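Local coordinates for protein PrgZ (Enterococcus faecalis, PDB 4FAJ) that acts as a membrane-anchored, extracellular substrate-binding protein that receives peptide pheromone and probably serves peptide uptake, at residues N89-L94 with A210-Q215; G118-I123 with T190-L195; K130-T135 with A232-G237; S250-I255 with N273-K278. All blocks are in the same frame, centred on the assembly; numbering follows the deposited sequence. Where two conformers were deposited one is given.

Interaction 1: N89-L94 with A210-Q215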
loop_
_atom_site.group_PDB
_atom_site.type_symbol
_atom_site.label_atom_id
_atom_site.label_comp_id
_atom_site.label_asym_id
_atom_site.label_seq_id
_atom_site.Cartn_x
_atom_site.Cartn_y
_atom_site.Cartn_z
ATOM N N ASN A 89 -12.819 1.316 -6.691
ATOM C CA ASN A 89 -14.110 0.798 -7.162
ATOM C C ASN A 89 -15.300 1.785 -7.096
ATOM O O ASN A 89 -16.244 1.663 -7.898
ATOM C CB ASN A 89 -14.418 -0.498 -6.425
ATOM C CG ASN A 89 -13.558 -1.640 -6.901
ATOM O OD1 ASN A 89 -13.806 -2.208 -7.964
ATOM N ND2 ASN A 89 -12.540 -1.993 -6.120
ATOM N N VAL A 90 -15.258 2.759 -6.181
ATOM C CA VAL A 90 -16.268 3.822 -6.166
ATOM C C VAL A 90 -15.794 5.112 -6.840
ATOM O O VAL A 90 -16.608 5.982 -7.145
ATOM C CB VAL A 90 -16.874 4.084 -4.740
ATOM C CG1 VAL A 90 -17.532 2.808 -4.199
ATOM C CG2 VAL A 90 -15.821 4.640 -3.766
ATOM N N MET A 91 -14.492 5.216 -7.118
ATOM C CA MET A 91 -13.937 6.336 -7.859
ATOM C C MET A 91 -13.133 5.827 -9.064
ATOM O O MET A 91 -13.027 4.615 -9.292
ATOM C CB MET A 91 -13.061 7.215 -6.954
ATOM C CG MET A 91 -13.828 7.900 -5.845
ATOM S SD MET A 91 -12.907 9.215 -5.055
ATOM C CE MET A 91 -13.053 10.557 -6.248
ATOM N N GLU A 92 -12.616 6.763 -9.848
ATOM C CA GLU A 92 -11.821 6.456 -11.040
ATOM C C GLU A 92 -10.877 7.615 -11.331
ATOM O O GLU A 92 -11.193 8.768 -11.041
ATOM C CB GLU A 92 -12.741 6.232 -12.243
ATOM C CG GLU A 92 -12.012 5.803 -13.507
ATOM C CD GLU A 92 -12.951 5.515 -14.645
ATOM O OE1 GLU A 92 -13.625 6.458 -15.135
ATOM O OE2 GLU A 92 -12.999 4.341 -15.058
ATOM N N GLY A 93 -9.711 7.296 -11.879
ATOM C CA GLY A 93 -8.713 8.290 -12.254
ATOM C C GLY A 93 -8.505 8.352 -13.758
ATOM O O GLY A 93 -9.291 7.797 -14.543
ATOM N N LEU A 94 -7.451 9.042 -14.163
ATOM C CA LEU A 94 -7.160 9.209 -15.584
ATOM C C LEU A 94 -6.900 7.868 -16.273
ATOM O O LEU A 94 -7.321 7.668 -17.424
ATOM C CB LEU A 94 -5.971 10.138 -15.785
ATOM C CG LEU A 94 -6.227 11.608 -15.424
ATOM C CD1 LEU A 94 -4.923 12.384 -15.404
ATOM C CD2 LEU A 94 -7.221 12.250 -16.387
ATOM N N ALA A 210 -4.274 8.236 -5.239
ATOM C CA ALA A 210 -3.763 9.563 -4.834
ATOM C C ALA A 210 -3.882 10.633 -5.920
ATOM O O ALA A 210 -4.012 11.824 -5.614
ATOM C CB ALA A 210 -2.304 9.457 -4.377
ATOM N N TYR A 211 -3.825 10.208 -7.186
ATOM C CA TYR A 211 -4.001 11.100 -8.337
ATOM C C TYR A 211 -5.464 11.227 -8.833
ATOM O O TYR A 211 -5.727 11.904 -9.830
ATOM C CB TYR A 211 -3.089 10.633 -9.496
ATOM C CG TYR A 211 -1.649 11.089 -9.398
ATOM C CD1 TYR A 211 -0.724 10.407 -8.614
ATOM C CD2 TYR A 211 -1.207 12.199 -10.113
ATOM C CE1 TYR A 211 0.600 10.823 -8.549
ATOM C CE2 TYR A 211 0.101 12.615 -10.053
ATOM C CZ TYR A 211 1.003 11.923 -9.278
ATOM O OH TYR A 211 2.291 12.363 -9.250
ATOM N N TYR A 212 -6.415 10.608 -8.138
ATOM C CA TYR A 212 -7.831 10.735 -8.521
ATOM C C TYR A 212 -8.284 12.194 -8.398
ATOM O O TYR A 212 -7.727 12.977 -7.595
ATOM C CB TYR A 212 -8.736 9.814 -7.671
ATOM C CG TYR A 212 -8.716 8.330 -8.042
ATOM C CD1 TYR A 212 -7.751 7.795 -8.906
ATOM C CD2 TYR A 212 -9.646 7.449 -7.491
ATOM C CE1 TYR A 212 -7.734 6.423 -9.217
ATOM C CE2 TYR A 212 -9.627 6.066 -7.798
ATOM C CZ TYR A 212 -8.673 5.567 -8.660
ATOM O OH TYR A 212 -8.666 4.206 -8.962
ATOM N N PRO A 213 -9.264 12.594 -9.228
ATOM C CA PRO A 213 -9.829 13.919 -9.029
ATOM C C PRO A 213 -10.758 13.931 -7.815
ATOM O O PRO A 213 -11.213 12.877 -7.368
ATOM C CB PRO A 213 -10.641 14.146 -10.303
ATOM C CG PRO A 213 -11.091 12.757 -10.713
ATOM C CD PRO A 213 -10.012 11.809 -10.227
ATOM N N VAL A 214 -11.018 15.117 -7.294
ATOM C CA VAL A 214 -12.144 15.332 -6.405
ATOM C C VAL A 214 -12.934 16.481 -6.979
ATOM O O VAL A 214 -12.372 17.338 -7.674
ATOM C CB VAL A 214 -11.715 15.630 -4.945
ATOM C CG1 VAL A 214 -11.179 14.354 -4.285
ATOM C CG2 VAL A 214 -10.707 16.754 -4.897
ATOM N N GLN A 215 -14.231 16.499 -6.702
ATOM C CA GLN A 215 -15.128 17.479 -7.304
ATOM C C GLN A 215 -14.971 18.826 -6.609
ATOM O O GLN A 215 -15.110 18.915 -5.395
ATOM C CB GLN A 215 -16.577 17.013 -7.207
ATOM C CG GLN A 215 -17.536 17.820 -8.071
ATOM C CD GLN A 215 -18.966 17.715 -7.609
ATOM O OE1 GLN A 215 -19.274 17.983 -6.448
ATOM N NE2 GLN A 215 -19.856 17.335 -8.515
HETATM O O HOH W 1 -5.664 10.300 -12.183
#
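One face of the Tyr212 ring is laid against the backbone of Glu92 and Gly93, while Met91 reaches the same ring obliquely. Glu92 C stands 3.8 Å above the plane, over the ring centre, and Gly93 N is displaced toward the rim, 3.4 Å from Tyr212 CE1. This is aromatic-on-peptide packing between two loops of the solute-binding protein family 5 fold: the chain leaving helix 81-90 and the link between helices 202-205 and 216-222. Gly93, with no side chain, brings its CA to 3.5 Å from Tyr212 CD1. Tyr212 CG lies anti to its own carbonyl carbon (chi1 -77°), which sends the ring out over the peptides. Met91 CB packs 3.5 Å from Tyr212 CD2, and its chain then bends at chi3 (78°) to carry CE to Pro213. Pro213 CD touches Glu92 O at 3.4 Å. All the touching residues are buried. The phenol OH of Tyr212 is hydrogen-bonded to a glycerol, probably from crystallisation, whereas the Glu92 carboxylate is bonded to Tyr261 and Trp262 and salt-bridged to Arg96, with the zinc ligand Asp263 nearby. A water joins the backbones, accepting from Leu94 N and donating to Tyr211 O at 2.8 Å. Pro213 O, buried and without a polar partner in the model, meets the methyl Met91 CE at 3.2 Å.

Interaction 2: G118-I123 with T190-L195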
loop_
_atom_site.group_PDB
_atom_site.type_symbol
_atom_site.label_atom_id
_atom_site.label_comp_id
_atom_site.label_asym_id
_atom_site.label_seq_id
_atom_site.Cartn_x
_atom_site.Cartn_y
_atom_site.Cartn_z
ATOM N N GLY A 118 10.649 14.357 -23.280
ATOM C CA GLY A 118 10.081 13.493 -22.248
ATOM C C GLY A 118 9.560 14.154 -20.982
ATOM O O GLY A 118 9.211 13.450 -20.029
ATOM N N LYS A 119 9.492 15.487 -20.948
ATOM C CA LYS A 119 9.109 16.204 -19.716
ATOM C C LYS A 119 7.692 16.805 -19.658
ATOM O O LYS A 119 7.201 17.098 -18.563
ATOM C CB LYS A 119 10.126 17.305 -19.398
ATOM C CG LYS A 119 11.540 16.785 -19.164
ATOM C CD LYS A 119 12.426 17.796 -18.449
ATOM C CE LYS A 119 12.642 19.053 -19.249
ATOM N NZ LYS A 119 13.434 18.798 -20.475
ATOM N N THR A 120 7.044 17.005 -20.801
ATOM C CA THR A 120 5.682 17.555 -20.833
ATOM C C THR A 120 4.677 16.488 -21.260
ATOM O O THR A 120 4.846 15.859 -22.302
ATOM C CB THR A 120 5.590 18.776 -21.773
ATOM O OG1 THR A 120 6.540 19.769 -21.352
ATOM C CG2 THR A 120 4.184 19.381 -21.767
ATOM N N TYR A 121 3.648 16.288 -20.436
ATOM C CA TYR A 121 2.575 15.332 -20.693
ATOM C C TYR A 121 1.282 16.096 -20.961
ATOM O O TYR A 121 0.863 16.904 -20.130
ATOM C CB TYR A 121 2.357 14.426 -19.480
ATOM C CG TYR A 121 3.377 13.318 -19.328
ATOM C CD1 TYR A 121 4.739 13.601 -19.215
ATOM C CD2 TYR A 121 2.982 11.987 -19.284
ATOM C CE1 TYR A 121 5.681 12.589 -19.071
ATOM C CE2 TYR A 121 3.918 10.966 -19.143
ATOM C CZ TYR A 121 5.263 11.274 -19.037
ATOM O OH TYR A 121 6.186 10.260 -18.891
ATOM N N THR A 122 0.659 15.838 -22.106
ATOM C CA THR A 122 -0.635 16.424 -22.446
ATOM C C THR A 122 -1.678 15.323 -22.527
ATOM O O THR A 122 -1.478 14.321 -23.212
ATOM C CB THR A 122 -0.582 17.212 -23.776
ATOM O OG1 THR A 122 0.360 18.284 -23.641
ATOM C CG2 THR A 122 -1.957 17.795 -24.132
ATOM N N ILE A 123 -2.780 15.513 -21.806
ATOM C CA ILE A 123 -3.801 14.476 -21.636
ATOM C C ILE A 123 -5.180 15.085 -21.861
ATOM O O ILE A 123 -5.462 16.191 -21.383
ATOM C CB ILE A 123 -3.740 13.871 -20.220
ATOM C CG1 ILE A 123 -2.365 13.231 -19.978
ATOM C CG2 ILE A 123 -4.887 12.874 -20.002
ATOM C CD1 ILE A 123 -2.027 13.008 -18.525
ATOM N N THR A 190 -8.549 19.477 -21.286
ATOM C CA THR A 190 -7.136 19.180 -21.526
ATOM C C THR A 190 -6.296 19.535 -20.304
ATOM O O THR A 190 -6.465 20.602 -19.705
ATOM C CB THR A 190 -6.603 19.887 -22.801
ATOM O OG1 THR A 190 -7.319 19.397 -23.936
ATOM C CG2 THR A 190 -5.108 19.616 -23.021
ATOM N N LEU A 191 -5.401 18.617 -19.953
ATOM C CA LEU A 191 -4.429 18.792 -18.882
ATOM C C LEU A 191 -3.021 18.807 -19.466
ATOM O O LEU A 191 -2.699 17.975 -20.317
ATOM C CB LEU A 191 -4.538 17.634 -17.897
ATOM C CG LEU A 191 -5.618 17.682 -16.822
ATOM C CD1 LEU A 191 -5.717 16.307 -16.135
ATOM C CD2 LEU A 191 -5.302 18.788 -15.800
ATOM N N GLU A 192 -2.186 19.743 -19.016
ATOM C CA GLU A 192 -0.759 19.727 -19.354
ATOM C C GLU A 192 0.068 19.677 -18.062
ATOM O O GLU A 192 -0.163 20.464 -17.150
ATOM C CB GLU A 192 -0.366 20.950 -20.187
ATOM C CG GLU A 192 1.108 20.975 -20.586
ATOM C CD GLU A 192 1.518 22.244 -21.310
ATOM O OE1 GLU A 192 0.979 22.512 -22.398
ATOM O OE2 GLU A 192 2.402 22.969 -20.796
ATOM N N ILE A 193 1.016 18.744 -17.994
ATOM C CA ILE A 193 1.854 18.534 -16.802
ATOM C C ILE A 193 3.308 18.605 -17.220
ATOM O O ILE A 193 3.689 17.990 -18.229
ATOM C CB ILE A 193 1.627 17.140 -16.198
ATOM C CG1 ILE A 193 0.153 16.921 -15.841
ATOM C CG2 ILE A 193 2.517 16.910 -14.964
ATOM C CD1 ILE A 193 -0.257 15.475 -15.978
ATOM N N GLU A 194 4.120 19.343 -16.455
ATOM C CA GLU A 194 5.567 19.342 -16.655
ATOM C C GLU A 194 6.319 18.651 -15.511
ATOM O O GLU A 194 6.144 18.977 -14.337
ATOM C CB GLU A 194 6.120 20.755 -16.857
ATOM C CG GLU A 194 7.626 20.734 -17.048
ATOM C CD GLU A 194 8.107 21.702 -18.068
ATOM O OE1 GLU A 194 8.374 21.255 -19.210
ATOM O OE2 GLU A 194 8.209 22.908 -17.740
ATOM N N LEU A 195 7.170 17.701 -15.887
ATOM C CA LEU A 195 8.004 16.971 -14.952
ATOM C C LEU A 195 9.408 17.576 -14.845
ATOM O O LEU A 195 9.887 18.269 -15.750
ATOM C CB LEU A 195 8.111 15.519 -15.395
ATOM C CG LEU A 195 6.812 14.761 -15.675
ATOM C CD1 LEU A 195 7.149 13.329 -16.071
ATOM C CD2 LEU A 195 5.885 14.783 -14.479
HETATM O O HOH W 2 0.091 20.757 -24.193
#
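An antiparallel beta ladder joins strands 120-124 and 190-194, the two central strands of a four-stranded sheet. Lys119 and Thr120, both facing Ser115 on strand 113-115, form a classic bulge at its start. In the hydrogen-bonded pair Tyr121-Ile193, Tyr121 N donates to Ile193 O at 2.8 Å and Ile193 N returns the bond to Tyr121 O. Ile123 and Leu191 repeat this, and Leu195 N to Lys119 O, 2.7 Å and nearly straight at 175°, extends the ladder. On the face of Tyr121, Ile123, Leu191 and Ile193 the contacts are apolar: the methyls Ile123 CD1 and Ile193 CD1 come within 4.0 Å as the side chains cross, and Leu195 CD1 comes obliquely to Tyr121 CE1 at 3.4 Å. Helices 139-150 and 202-205 cover this face, Phe202 meeting Tyr121 edge-to-face. The other face carries Thr120, Thr122, Glu192 and Glu194. Thr120 CG2, anti to its backbone N, rests on Glu192 CG at 3.7 Å. A water links Thr122 OG1 to Glu192 OE1, donating to the carboxylate, while Glu194 OE2 is paired with Lys166. The ladder is thus two-sided: an apolar face turned to the helices, and a threonine-glutamate face whose carboxylates are met by water and lysine.

Interaction 3: K130-T135 with A232-G237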
loop_
_atom_site.group_PDB
_atom_site.type_symbol
_atom_site.label_atom_id
_atom_site.label_comp_id
_atom_site.label_asym_id
_atom_site.label_seq_id
_atom_site.Cartn_x
_atom_site.Cartn_y
_atom_site.Cartn_z
ATOM N N LYS A 130 -18.191 11.715 -15.990
ATOM C CA LYS A 130 -19.104 12.408 -15.059
ATOM C C LYS A 130 -18.945 12.020 -13.580
ATOM O O LYS A 130 -18.616 10.866 -13.247
ATOM C CB LYS A 130 -20.566 12.145 -15.447
ATOM C CG LYS A 130 -21.015 12.791 -16.740
ATOM C CD LYS A 130 -22.402 12.315 -17.146
ATOM C CE LYS A 130 -22.826 12.941 -18.469
ATOM N NZ LYS A 130 -24.191 12.502 -18.903
ATOM N N TRP A 131 -19.206 12.996 -12.711
ATOM C CA TRP A 131 -19.428 12.762 -11.280
ATOM C C TRP A 131 -20.759 12.047 -11.080
ATOM O O TRP A 131 -21.626 12.076 -11.957
ATOM C CB TRP A 131 -19.431 14.102 -10.524
ATOM C CG TRP A 131 -18.091 14.769 -10.603
ATOM C CD1 TRP A 131 -17.750 15.862 -11.355
ATOM C CD2 TRP A 131 -16.901 14.348 -9.942
ATOM N NE1 TRP A 131 -16.416 16.153 -11.190
ATOM C CE2 TRP A 131 -15.869 15.234 -10.330
ATOM C CE3 TRP A 131 -16.605 13.315 -9.057
ATOM C CZ2 TRP A 131 -14.565 15.114 -9.852
ATOM C CZ3 TRP A 131 -15.310 13.192 -8.586
ATOM C CH2 TRP A 131 -14.304 14.091 -8.980
ATOM N N SER A 132 -20.927 11.413 -9.924
ATOM C CA SER A 132 -22.166 10.692 -9.612
ATOM C C SER A 132 -23.429 11.566 -9.652
ATOM O O SER A 132 -24.533 11.042 -9.818
ATOM C CB SER A 132 -22.068 10.018 -8.241
ATOM O OG SER A 132 -22.022 10.978 -7.201
ATOM N N ASP A 133 -23.268 12.883 -9.501
ATOM C CA ASP A 133 -24.385 13.828 -9.619
ATOM C C ASP A 133 -24.684 14.254 -11.058
ATOM O O ASP A 133 -25.487 15.156 -11.275
ATOM C CB ASP A 133 -24.172 15.072 -8.728
ATOM C CG ASP A 133 -22.967 15.910 -9.135
ATOM O OD1 ASP A 133 -22.378 15.667 -10.210
ATOM O OD2 ASP A 133 -22.594 16.818 -8.350
ATOM N N GLY A 134 -24.021 13.638 -12.036
ATOM C CA GLY A 134 -24.316 13.898 -13.441
ATOM C C GLY A 134 -23.490 15.004 -14.080
ATOM O O GLY A 134 -23.551 15.189 -15.301
ATOM N N THR A 135 -22.703 15.725 -13.277
ATOM C CA THR A 135 -21.923 16.850 -13.788
ATOM C C THR A 135 -20.605 16.373 -14.380
ATOM O O THR A 135 -20.085 15.312 -14.008
ATOM C CB THR A 135 -21.664 17.928 -12.705
ATOM O OG1 THR A 135 -20.883 17.382 -11.636
ATOM C CG2 THR A 135 -22.995 18.474 -12.159
ATOM N N ALA A 232 -20.294 12.918 2.864
ATOM C CA ALA A 232 -19.398 14.057 2.642
ATOM C C ALA A 232 -18.384 13.784 1.517
ATOM O O ALA A 232 -17.245 14.247 1.571
ATOM C CB ALA A 232 -18.678 14.413 3.943
ATOM N N ILE A 233 -18.809 13.017 0.519
ATOM C CA ILE A 233 -17.989 12.733 -0.670
ATOM C C ILE A 233 -18.866 12.793 -1.915
ATOM O O ILE A 233 -20.082 12.633 -1.832
ATOM C CB ILE A 233 -17.306 11.338 -0.593
ATOM C CG1 ILE A 233 -18.342 10.220 -0.453
ATOM C CG2 ILE A 233 -16.334 11.269 0.579
ATOM C CD1 ILE A 233 -17.741 8.806 -0.485
ATOM N N VAL A 234 -18.230 13.033 -3.061
ATOM C CA VAL A 234 -18.861 12.898 -4.367
ATOM C C VAL A 234 -17.899 12.071 -5.213
ATOM O O VAL A 234 -16.737 12.448 -5.402
ATOM C CB VAL A 234 -19.134 14.264 -5.037
ATOM C CG1 VAL A 234 -19.561 14.081 -6.496
ATOM C CG2 VAL A 234 -20.226 15.014 -4.278
ATOM N N THR A 235 -18.373 10.931 -5.692
ATOM C CA THR A 235 -17.514 9.961 -6.362
ATOM C C THR A 235 -17.864 9.840 -7.845
ATOM O O THR A 235 -18.794 10.490 -8.321
ATOM C CB THR A 235 -17.603 8.600 -5.669
ATOM O OG1 THR A 235 -18.931 8.081 -5.795
ATOM C CG2 THR A 235 -17.216 8.735 -4.194
ATOM N N ASN A 236 -17.098 9.037 -8.576
ATOM C CA ASN A 236 -17.223 9.001 -10.038
ATOM C C ASN A 236 -16.938 7.656 -10.688
ATOM O O ASN A 236 -16.652 7.604 -11.894
ATOM C CB ASN A 236 -16.259 10.026 -10.642
ATOM C CG ASN A 236 -14.802 9.685 -10.359
ATOM O OD1 ASN A 236 -14.490 9.015 -9.371
ATOM N ND2 ASN A 236 -13.901 10.143 -11.228
ATOM N N GLY A 237 -17.012 6.573 -9.915
ATOM C CA GLY A 237 -16.576 5.263 -10.374
ATOM C C GLY A 237 -17.679 4.313 -10.789
ATOM O O GLY A 237 -18.830 4.699 -10.934
HETATM O O HOH W 3 -21.474 9.871 -4.783
#
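Asp133 OD1 is gripped twice by Thr135: the hydroxyl OG1 donates at 2.7 Å on its syn side, and the backbone N donates at 3.1 Å on its anti side, both tilted out of the carboxylate plane, the latter closing an Asx turn. They lie next to the type I beta turn from Trp131 to Gly134, which Gly134 N to Trp131 O closes, in the loop between strand 120-124 and helix 139-150; the turn docks on the loop leading into strand 239-243. The direct hydrogen bond across the contact runs from Ser132 N to Thr235 O, 2.8 Å long and somewhat bent at 149°. The same carbonyl oxygen lies in the plane of the indole, at its edge, 3.6 Å from Trp131 CE3. Val234 O approaches that ring obliquely, 3.6 Å from Trp131 CZ3. Asn236 CB is 3.7 Å from Trp131 CE3; with CG between the backbone N and the carbonyl carbon (chi1 64°) the amide lies obliquely across the indole, planes 27° apart. Val234 CG1, anti to N, fills the angle between Trp131 CE3 and Ser132 OG. A water touches Ser132 OG at 2.7 Å and accepts a weak bond from Thr235 N. Beyond the segments, Trp131 NE1 bonds to Asp141 and Asn236 OD1 accepts from Glu92 N. A single direct backbone bond joins the two loops, while the indole packs against carbonyl oxygens and aliphatic carbons, a mixed contact rather than a purely apolar one.

Interaction 4: S250-I255 with N273-K278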
loop_
_atom_site.group_PDB
_atom_site.type_symbol
_atom_site.label_atom_id
_atom_site.label_comp_id
_atom_site.label_asym_id
_atom_site.label_seq_id
_atom_site.Cartn_x
_atom_site.Cartn_y
_atom_site.Cartn_z
ATOM N N SER A 250 -16.593 0.741 10.995
ATOM C CA SER A 250 -17.625 -0.191 10.484
ATOM C C SER A 250 -17.025 -1.484 9.921
ATOM O O SER A 250 -16.079 -1.437 9.129
ATOM C CB SER A 250 -18.461 0.449 9.365
ATOM O OG SER A 250 -19.456 1.330 9.842
ATOM N N ASP A 251 -17.590 -2.622 10.325
ATOM C CA ASP A 251 -17.154 -3.935 9.839
ATOM C C ASP A 251 -17.910 -4.379 8.576
ATOM O O ASP A 251 -17.629 -5.448 8.036
ATOM C CB ASP A 251 -17.289 -4.999 10.944
ATOM C CG ASP A 251 -18.733 -5.448 11.177
ATOM O OD1 ASP A 251 -19.663 -4.650 10.948
ATOM O OD2 ASP A 251 -18.938 -6.609 11.601
ATOM N N LYS A 252 -18.854 -3.555 8.115
ATOM C CA LYS A 252 -19.657 -3.844 6.923
ATOM C C LYS A 252 -19.832 -2.601 6.076
ATOM O O LYS A 252 -19.974 -1.506 6.610
ATOM C CB LYS A 252 -21.062 -4.261 7.328
ATOM C CG LYS A 252 -21.157 -5.548 8.027
ATOM C CD LYS A 252 -22.620 -5.843 8.308
ATOM C CE LYS A 252 -22.784 -7.231 8.862
ATOM N NZ LYS A 252 -22.066 -7.401 10.130
ATOM N N TRP A 253 -19.834 -2.774 4.758
ATOM C CA TRP A 253 -20.278 -1.721 3.853
ATOM C C TRP A 253 -20.791 -2.301 2.542
ATOM O O TRP A 253 -20.539 -3.475 2.213
ATOM C CB TRP A 253 -19.188 -0.659 3.631
ATOM C CG TRP A 253 -17.894 -1.176 3.130
ATOM C CD1 TRP A 253 -17.489 -1.247 1.831
ATOM C CD2 TRP A 253 -16.815 -1.678 3.915
ATOM N NE1 TRP A 253 -16.226 -1.772 1.756
ATOM C CE2 TRP A 253 -15.791 -2.055 3.022
ATOM C CE3 TRP A 253 -16.614 -1.857 5.289
ATOM C CZ2 TRP A 253 -14.579 -2.586 3.458
ATOM C CZ3 TRP A 253 -15.416 -2.400 5.719
ATOM C CH2 TRP A 253 -14.412 -2.749 4.811
ATOM N N THR A 254 -21.528 -1.481 1.803
ATOM C CA THR A 254 -22.120 -1.884 0.525
ATOM C C THR A 254 -21.875 -0.821 -0.548
ATOM O O THR A 254 -21.979 0.385 -0.280
ATOM C CB THR A 254 -23.661 -2.103 0.654
ATOM O OG1 THR A 254 -23.938 -3.161 1.591
ATOM C CG2 THR A 254 -24.275 -2.445 -0.710
ATOM N N ILE A 255 -21.531 -1.272 -1.757
ATOM C CA ILE A 255 -21.443 -0.392 -2.920
ATOM C C ILE A 255 -22.449 -0.879 -3.952
ATOM O O ILE A 255 -22.753 -2.069 -4.016
ATOM C CB ILE A 255 -19.998 -0.320 -3.519
ATOM C CG1 ILE A 255 -19.609 -1.652 -4.188
ATOM C CG2 ILE A 255 -18.997 0.063 -2.420
ATOM C CD1 ILE A 255 -18.130 -1.743 -4.685
ATOM N N ASN A 273 -21.492 -6.397 -1.302
ATOM C CA ASN A 273 -21.366 -6.198 0.144
ATOM C C ASN A 273 -19.970 -6.588 0.608
ATOM O O ASN A 273 -19.330 -7.446 0.004
ATOM C CB ASN A 273 -22.414 -7.040 0.885
ATOM C CG ASN A 273 -23.828 -6.775 0.400
ATOM O OD1 ASN A 273 -24.486 -7.655 -0.176
ATOM N ND2 ASN A 273 -24.291 -5.557 0.601
ATOM N N PHE A 274 -19.478 -5.944 1.667
ATOM C CA PHE A 274 -18.171 -6.288 2.230
ATOM C C PHE A 274 -18.302 -6.551 3.728
ATOM O O PHE A 274 -19.068 -5.867 4.408
ATOM C CB PHE A 274 -17.158 -5.180 1.967
ATOM C CG PHE A 274 -16.869 -4.976 0.505
ATOM C CD1 PHE A 274 -15.789 -5.608 -0.101
ATOM C CD2 PHE A 274 -17.702 -4.182 -0.272
ATOM C CE1 PHE A 274 -15.533 -5.443 -1.455
ATOM C CE2 PHE A 274 -17.448 -4.008 -1.630
ATOM C CZ PHE A 274 -16.358 -4.655 -2.221
ATOM N N GLN A 275 -17.558 -7.546 4.215
ATOM C CA GLN A 275 -17.527 -7.919 5.623
ATOM C C GLN A 275 -16.079 -8.079 6.075
ATOM O O GLN A 275 -15.322 -8.816 5.452
ATOM C CB GLN A 275 -18.275 -9.240 5.826
ATOM C CG GLN A 275 -18.040 -9.898 7.181
ATOM C CD GLN A 275 -18.725 -9.165 8.302
ATOM O OE1 GLN A 275 -19.947 -9.050 8.311
ATOM N NE2 GLN A 275 -17.942 -8.655 9.256
ATOM N N VAL A 276 -15.697 -7.409 7.158
ATOM C CA VAL A 276 -14.353 -7.566 7.703
ATOM C C VAL A 276 -14.243 -8.953 8.341
ATOM O O VAL A 276 -15.127 -9.373 9.085
ATOM C CB VAL A 276 -13.992 -6.470 8.740
ATOM C CG1 VAL A 276 -12.613 -6.730 9.332
ATOM C CG2 VAL A 276 -14.021 -5.089 8.089
ATOM N N VAL A 277 -13.162 -9.662 8.023
ATOM C CA VAL A 277 -12.876 -10.968 8.619
ATOM C C VAL A 277 -11.543 -10.907 9.364
ATOM O O VAL A 277 -10.496 -10.664 8.761
ATOM C CB VAL A 277 -12.867 -12.085 7.559
ATOM C CG1 VAL A 277 -12.455 -13.451 8.179
ATOM C CG2 VAL A 277 -14.238 -12.195 6.923
ATOM N N LYS A 278 -11.600 -11.080 10.680
ATOM C CA LYS A 278 -10.404 -11.074 11.514
ATOM C C LYS A 278 -10.058 -12.485 11.991
ATOM O O LYS A 278 -8.895 -12.767 12.308
ATOM C CB LYS A 278 -10.620 -10.191 12.737
ATOM C CG LYS A 278 -11.058 -8.741 12.458
ATOM C CD LYS A 278 -9.946 -7.716 12.748
ATOM C CE LYS A 278 -10.438 -6.549 13.597
ATOM N NZ LYS A 278 -10.134 -6.722 15.038
#
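Strand segments 252-255 and 273-276 run antiparallel, their axes 4.7 Å apart at closest approach and their directions 161° from each other. Phe274 N donates to Trp253 O at 2.7 Å, Trp253 N returns a longer bond to Phe274 O, and Val276 N to Asp251 O extends the pairing to the residue just before strand 252-257. On the face of Trp253 and Phe274, the five-membered ring of the indole lies under Phe274 CB in a CH-pi contact, 3.7 Å from CB to the centroid. The two ring planes are almost parallel but offset, with little face-to-face overlap and centroids 4.8 Å apart. Trp253 CG lies between its backbone N and carbonyl carbon (chi1 56°), swinging the indole back toward strand 271-276. Val276 CG2 comes obliquely to the six-membered ring, 3.8 Å from Trp253 CZ3, and Ile255 CD1 meets the edge of the Phe274 ring at CE2 (3.9 Å). The opposite face is polar. Gln275 NE2 donates to Val276 O at 2.9 Å, while Gln275 OE1 takes a weak bond from Lys252 NZ; a bond from Gln275 NE2 to Asp251 OD2, 3.3 Å and from well above the carboxylate plane, is doubtful because Asp251 is modelled in two positions. The pair lies between strands 61-66 and 239-243, its aromatic face packed on helix 81-90, Trp253 touching Thr82 and Ile255 touching Leu86 and Val90.

How the interactions relate
Interaction 1 is the buried contact of the set, built from ring and peptide packing with a bridging water; the other three are only partly buried. Interactions 2 and 4 are antiparallel ladders in separate four-stranded sheets, about 39 Å between centres, each with an apolar face under helices and a polar one outside. Interaction 3 joins loops by a single direct bond. Interaction 1 links the rest: Leu94 packs on Leu191 of interaction 2, Val90 on Ile255 of interaction 4, and toward interaction 3 polar pairs, Gln215 NE2 to Asp133 OD2 and Val90 O to Gly237 N, are probable hydrogen bonds. Helix 139-150 is shared by interactions 1, 2 and 3.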